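Local coordinates for acyl-coenzyme A oxidase acox-1.2 (Caenorhabditis elegans, PDB 5K3J), which catalyses the first, desaturating step of peroxisomal beta-oxidation on the five-carbon side chain of ascaroside-CoA pheromone precursors, using FAD and passing electrons to oxygen, at residues A[82-85]-A[89-92]; A[218-223]-A[232-237]. One frame throughout, in Å; residues are numbered along the deposited sequence.

Interaction 1 of 2, residues A[82-85]-A[89-92]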
loop_
_atom_site.group_PDB
_atom_site.type_symbol
_atom_site.label_atom_id
_atom_site.label_comp_id
_atom_site.label_asym_id
_atom_site.label_seq_id
_atom_site.Cartn_x
_atom_site.Cartn_y
_atom_site.Cartn_z
ATOM N N LYS A 82 -34.683 -6.447 -3.639
ATOM C CA LYS A 82 -35.985 -7.019 -3.311
ATOM C C LYS A 82 -36.276 -6.885 -1.819
ATOM O O LYS A 82 -37.356 -6.444 -1.425
ATOM C CB LYS A 82 -36.049 -8.487 -3.732
ATOM C CG LYS A 82 -36.918 -9.350 -2.831
ATOM C CD LYS A 82 -36.825 -10.821 -3.185
ATOM C CE LYS A 82 -37.225 -11.676 -1.995
ATOM N NZ LYS A 82 -38.420 -11.133 -1.287
ATOM N N TYR A 83 -35.304 -7.260 -0.994
ATOM C CA TYR A 83 -35.463 -7.201 0.455
ATOM C C TYR A 83 -35.268 -5.789 1.010
ATOM O O TYR A 83 -35.320 -5.590 2.223
ATOM C CB TYR A 83 -34.481 -8.153 1.145
ATOM C CG TYR A 83 -34.823 -9.625 1.025
ATOM C CD1 TYR A 83 -35.880 -10.173 1.743
ATOM C CD2 TYR A 83 -34.074 -10.472 0.217
ATOM C CE1 TYR A 83 -36.193 -11.518 1.645
ATOM C CE2 TYR A 83 -34.377 -11.820 0.114
ATOM C CZ TYR A 83 -35.438 -12.336 0.831
ATOM O OH TYR A 83 -35.745 -13.673 0.731
ATOM N N LEU A 84 -35.057 -4.811 0.131
ATOM C CA LEU A 84 -34.688 -3.465 0.570
ATOM C C LEU A 84 -35.777 -2.783 1.405
ATOM O O LEU A 84 -35.477 -2.154 2.419
ATOM C CB LEU A 84 -34.336 -2.582 -0.631
ATOM C CG LEU A 84 -33.714 -1.227 -0.283
ATOM C CD1 LEU A 84 -32.448 -1.427 0.521
ATOM C CD2 LEU A 84 -33.423 -0.399 -1.527
ATOM N N ASN A 85 -37.032 -2.907 0.981
ATOM C CA ASN A 85 -38.136 -2.234 1.665
ATOM C C ASN A 85 -38.549 -2.919 2.961
ATOM O O ASN A 85 -39.234 -2.330 3.798
ATOM C CB ASN A 85 -39.344 -2.123 0.738
ATOM C CG ASN A 85 -39.394 -0.798 0.011
ATOM O OD1 ASN A 85 -38.548 0.070 0.226
ATOM N ND2 ASN A 85 -40.384 -0.635 -0.859
ATOM N N ASP A 89 -35.355 1.871 5.759
ATOM C CA ASP A 89 -35.968 3.047 5.157
ATOM C C ASP A 89 -35.153 3.415 3.920
ATOM O O ASP A 89 -34.035 3.920 4.038
ATOM C CB ASP A 89 -36.012 4.199 6.166
ATOM C CG ASP A 89 -36.583 5.480 5.584
ATOM O OD1 ASP A 89 -37.261 5.425 4.536
ATOM O OD2 ASP A 89 -36.359 6.548 6.195
ATOM N N ARG A 90 -35.715 3.144 2.744
ATOM C CA ARG A 90 -34.990 3.243 1.478
ATOM C C ARG A 90 -34.236 4.556 1.290
ATOM O O ARG A 90 -33.110 4.569 0.793
ATOM C CB ARG A 90 -35.954 3.048 0.307
ATOM C CG ARG A 90 -35.285 3.167 -1.053
ATOM C CD ARG A 90 -36.251 3.664 -2.114
ATOM N NE ARG A 90 -37.200 2.638 -2.530
ATOM C CZ ARG A 90 -38.162 2.840 -3.425
ATOM N NH1 ARG A 90 -38.301 4.033 -3.992
ATOM N NH2 ARG A 90 -38.985 1.853 -3.752
ATOM N N ASP A 91 -34.856 5.658 1.694
ATOM C CA ASP A 91 -34.270 6.976 1.490
ATOM C C ASP A 91 -33.541 7.468 2.736
ATOM O O ASP A 91 -33.302 8.665 2.898
ATOM C CB ASP A 91 -35.348 7.971 1.061
ATOM C CG ASP A 91 -35.949 7.616 -0.283
ATOM O OD1 ASP A 91 -35.323 6.816 -1.013
ATOM O OD2 ASP A 91 -37.037 8.133 -0.612
ATOM N N ASN A 92 -33.200 6.529 3.611
ATOM C CA ASN A 92 -32.328 6.799 4.745
ATOM C C ASN A 92 -30.906 6.388 4.377
ATOM O O ASN A 92 -30.577 5.200 4.391
ATOM C CB ASN A 92 -32.812 6.044 5.987
ATOM C CG ASN A 92 -32.068 6.441 7.248
ATOM O OD1 ASN A 92 -31.014 7.073 7.196
ATOM N ND2 ASN A 92 -32.617 6.062 8.396
#

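Interaction 2 of 2, residues A[218-223]-A[232-237]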
loop_
_atom_site.group_PDB
_atom_site.type_symbol
_atom_site.label_atom_id
_atom_site.label_comp_id
_atom_site.label_asym_id
_atom_site.label_seq_id
_atom_site.Cartn_x
_atom_site.Cartn_y
_atom_site.Cartn_z
ATOM N N VAL A 218 -27.622 11.120 -20.612
ATOM C CA VAL A 218 -27.521 10.330 -21.824
ATOM C C VAL A 218 -27.993 8.910 -21.574
ATOM O O VAL A 218 -27.494 8.242 -20.670
ATOM C CB VAL A 218 -26.075 10.299 -22.353
ATOM C CG1 VAL A 218 -26.009 9.577 -23.697
ATOM C CG2 VAL A 218 -25.526 11.705 -22.461
ATOM N N GLN A 219 -28.965 8.455 -22.361
ATOM C CA GLN A 219 -29.313 7.040 -22.365
ATOM C C GLN A 219 -28.288 6.310 -23.219
ATOM O O GLN A 219 -28.006 6.726 -24.340
ATOM C CB GLN A 219 -30.729 6.798 -22.894
ATOM C CG GLN A 219 -31.109 5.320 -22.915
ATOM C CD GLN A 219 -32.541 5.072 -23.353
ATOM O OE1 GLN A 219 -33.212 5.974 -23.853
ATOM N NE2 GLN A 219 -33.014 3.844 -23.165
ATOM N N LEU A 220 -27.724 5.232 -22.686
ATOM C CA LEU A 220 -26.649 4.528 -23.371
ATOM C C LEU A 220 -27.131 3.205 -23.938
ATOM O O LEU A 220 -26.770 2.825 -25.052
ATOM C CB LEU A 220 -25.474 4.292 -22.422
ATOM C CG LEU A 220 -24.810 5.552 -21.872
ATOM C CD1 LEU A 220 -23.657 5.166 -20.984
ATOM C CD2 LEU A 220 -24.336 6.431 -23.012
ATOM N N ARG A 221 -27.952 2.508 -23.165
ATOM C CA ARG A 221 -28.438 1.198 -23.563
ATOM C C ARG A 221 -29.960 1.150 -23.567
ATOM O O ARG A 221 -30.621 1.824 -22.773
ATOM C CB ARG A 221 -27.884 0.124 -22.630
ATOM C CG ARG A 221 -26.371 -0.018 -22.668
ATOM C CD ARG A 221 -25.900 -0.888 -21.524
ATOM N NE ARG A 221 -24.465 -1.140 -21.554
ATOM C CZ ARG A 221 -23.909 -2.197 -22.132
ATOM N NH1 ARG A 221 -24.664 -3.100 -22.738
ATOM N NH2 ARG A 221 -22.597 -2.353 -22.107
ATOM N N ASP A 222 -30.504 0.351 -24.478
ATOM C CA ASP A 222 -31.939 0.109 -24.548
ATOM C C ASP A 222 -32.446 -0.437 -23.212
ATOM O O ASP A 222 -31.889 -1.390 -22.677
ATOM C CB ASP A 222 -32.246 -0.864 -25.692
ATOM C CG ASP A 222 -33.728 -0.972 -25.996
ATOM O OD1 ASP A 222 -34.396 -1.874 -25.444
ATOM O OD2 ASP A 222 -34.224 -0.153 -26.797
ATOM N N GLU A 223 -33.495 0.176 -22.672
ATOM C CA GLU A 223 -34.000 -0.210 -21.355
ATOM C C GLU A 223 -34.556 -1.630 -21.339
ATOM O O GLU A 223 -34.695 -2.240 -20.278
ATOM C CB GLU A 223 -35.083 0.764 -20.883
ATOM C CG GLU A 223 -34.564 2.103 -20.387
ATOM C CD GLU A 223 -35.492 2.730 -19.358
ATOM O OE1 GLU A 223 -36.062 1.980 -18.533
ATOM O OE2 GLU A 223 -35.655 3.970 -19.375
ATOM N N VAL A 232 -23.121 5.037 -29.542
ATOM C CA VAL A 232 -22.523 4.743 -28.245
ATOM C C VAL A 232 -21.520 3.591 -28.297
ATOM O O VAL A 232 -21.849 2.472 -28.694
ATOM C CB VAL A 232 -23.608 4.416 -27.198
ATOM C CG1 VAL A 232 -22.992 3.753 -25.972
ATOM C CG2 VAL A 232 -24.359 5.681 -26.809
ATOM N N THR A 233 -20.287 3.887 -27.903
ATOM C CA THR A 233 -19.274 2.861 -27.710
ATOM C C THR A 233 -19.022 2.725 -26.216
ATOM O O THR A 233 -18.814 3.725 -25.525
ATOM C CB THR A 233 -17.964 3.197 -28.443
ATOM O OG1 THR A 233 -18.241 3.457 -29.825
ATOM C CG2 THR A 233 -16.981 2.040 -28.344
ATOM N N VAL A 234 -19.050 1.495 -25.713
ATOM C CA VAL A 234 -18.998 1.279 -24.272
ATOM C C VAL A 234 -18.402 -0.092 -23.910
ATOM O O VAL A 234 -18.717 -1.116 -24.522
ATOM C CB VAL A 234 -20.421 1.465 -23.658
ATOM C CG1 VAL A 234 -20.937 0.209 -23.001
ATOM C CG2 VAL A 234 -20.437 2.634 -22.678
ATOM N N GLY A 235 -17.505 -0.088 -22.927
ATOM C CA GLY A 235 -16.843 -1.300 -22.479
ATOM C C GLY A 235 -16.076 -1.088 -21.186
ATOM O O GLY A 235 -15.914 0.042 -20.734
ATOM N N ASP A 236 -15.603 -2.183 -20.597
ATOM C CA ASP A 236 -14.859 -2.143 -19.339
ATOM C C ASP A 236 -13.383 -1.814 -19.578
ATOM O O ASP A 236 -12.836 -2.131 -20.637
ATOM C CB ASP A 236 -15.003 -3.481 -18.607
ATOM C CG ASP A 236 -14.341 -3.479 -17.243
ATOM O OD1 ASP A 236 -14.904 -2.883 -16.300
ATOM O OD2 ASP A 236 -13.261 -4.088 -17.113
ATOM N N ILE A 237 -12.740 -1.181 -18.598
ATOM C CA ILE A 237 -11.356 -0.741 -18.766
ATOM C C ILE A 237 -10.339 -1.729 -18.199
ATOM O O ILE A 237 -9.177 -1.377 -17.993
ATOM C CB ILE A 237 -11.112 0.638 -18.119
ATOM C CG1 ILE A 237 -11.243 0.566 -16.589
ATOM C CG2 ILE A 237 -12.056 1.660 -18.724
ATOM C CD1 ILE A 237 -10.869 1.839 -15.880
#

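Interaction 1 of 2, residues A[82-85]-A[89-92]
Arg-90, just past the short helix 84-87, lies against Leu-84 and Asn-85 of its first turn. Its CB meets the amide oxygen of Asn-85, with OD1 4.0 Å from Arg-90 CB. CG stands anti to the backbone N (chi1 179°), and this turns it to the methyl CD2 of Leu-84. The gap from Arg-90 CG to Leu-84 CD2 is 4.1 Å. The two side chains cross there at about a right angle, in a plain apolar touch. Leu-84 is buried and Asn-85 is exposed.

A type I beta turn, Asp-89 to Asn-92, links the short helix 84-87 to helix 93-103. It is closed by the backbone bond from Asn-92 N to Asp-89 O at 2.8 Å. Asn-92 is then the N-cap of helix 93-103, and its OD1 makes a weak hydrogen bond with Glu-94 N. The contact lies in the helical N-terminal part of the acyl-CoA oxidase, away from the annotated sites.

Further out, the arginine chain bends at chi3 (-75°). NE passes the same amide oxygen, with Arg-90 NE 4.0 Å from Asn-85 OD1. At the tip, Arg-90 NH2 lies 4.1 Å from Asn-85 ND2. The amide and guanidinium planes are nearly parallel, 6° apart, but no hydrogen bond joins them. NH1 has a weak, long ion pair with Glu-136, and the side chain also touches Arg-140. Asn-85 packs on His-665, a tag residue of the second subunit.

Interaction 2 of 2, residues A[218-223]-A[232-237]
Leu-220 and Val-232 meet through methyl groups, their side chains crossing at about a right angle. Leu-220 CD2 lies 3.9 Å from Val-232 CG2. The carbonyl of Leu-220 also faces this valine, with O 4.0 Å from Val-232 CG1. The other leucine methyl turns to the next inward residue of the strand, and Leu-220 CD1 is 4.4 Å from Val-234 CG2.

Arg-221 runs past Val-234 at a slant. Its chain is extended from CG to NE, which carries the guanidinium out to the valine methyl. CG1 of Val-234 lies by the NH2 end of the group, and it is 3.9 Å from Arg-221 CZ. The polar end is held by other groups: NH1 bonds to the carbonyl of His-226 and NH2 to that of Gly-192. Within the same segment, Gln-219 NE2 gives a hydrogen bond to Arg-221 O at 3.2 Å, from above the carbonyl plane.

No hydrogen bond joins the two segments. Leu-220 and Arg-221 follow directly on strand 210-219 of the larger mixed sheet, while Val-232 and Val-234 lie in strand 232-236 of the three-stranded sheet. The contact joins these two sheets of the middle beta domain of the acyl-CoA dehydrogenase and oxidase fold. Leu-220, Val-232 and Val-234 all pack on Leu-251 of strand 248-253, the middle strand of that smaller sheet. Leu-220 also touches Ala-198 of strand 197-205, and so touches both sheets.

Overall arrangement
Interaction 1 closes before interaction 2 opens along the chain. Their centres are about 27 Å apart and their nearest atoms about 15 Å apart, so they do not touch. Interaction 1 lies in the helical N-terminal region, at the turn between helix 84-87 and helix 93-103. Interaction 2 lies in the beta region that follows, between the end of strand 210-219 and strand 232-236. They share no helix or strand. In interaction 2 the side chain of Leu-220 is about 12 Å from a bound FAD, near the strands that carry FAD-binding residues. There Arg-221 packs on Val-644 and Asp-236 N bonds to Asn-640, both of the second subunit, as fits a homodimer.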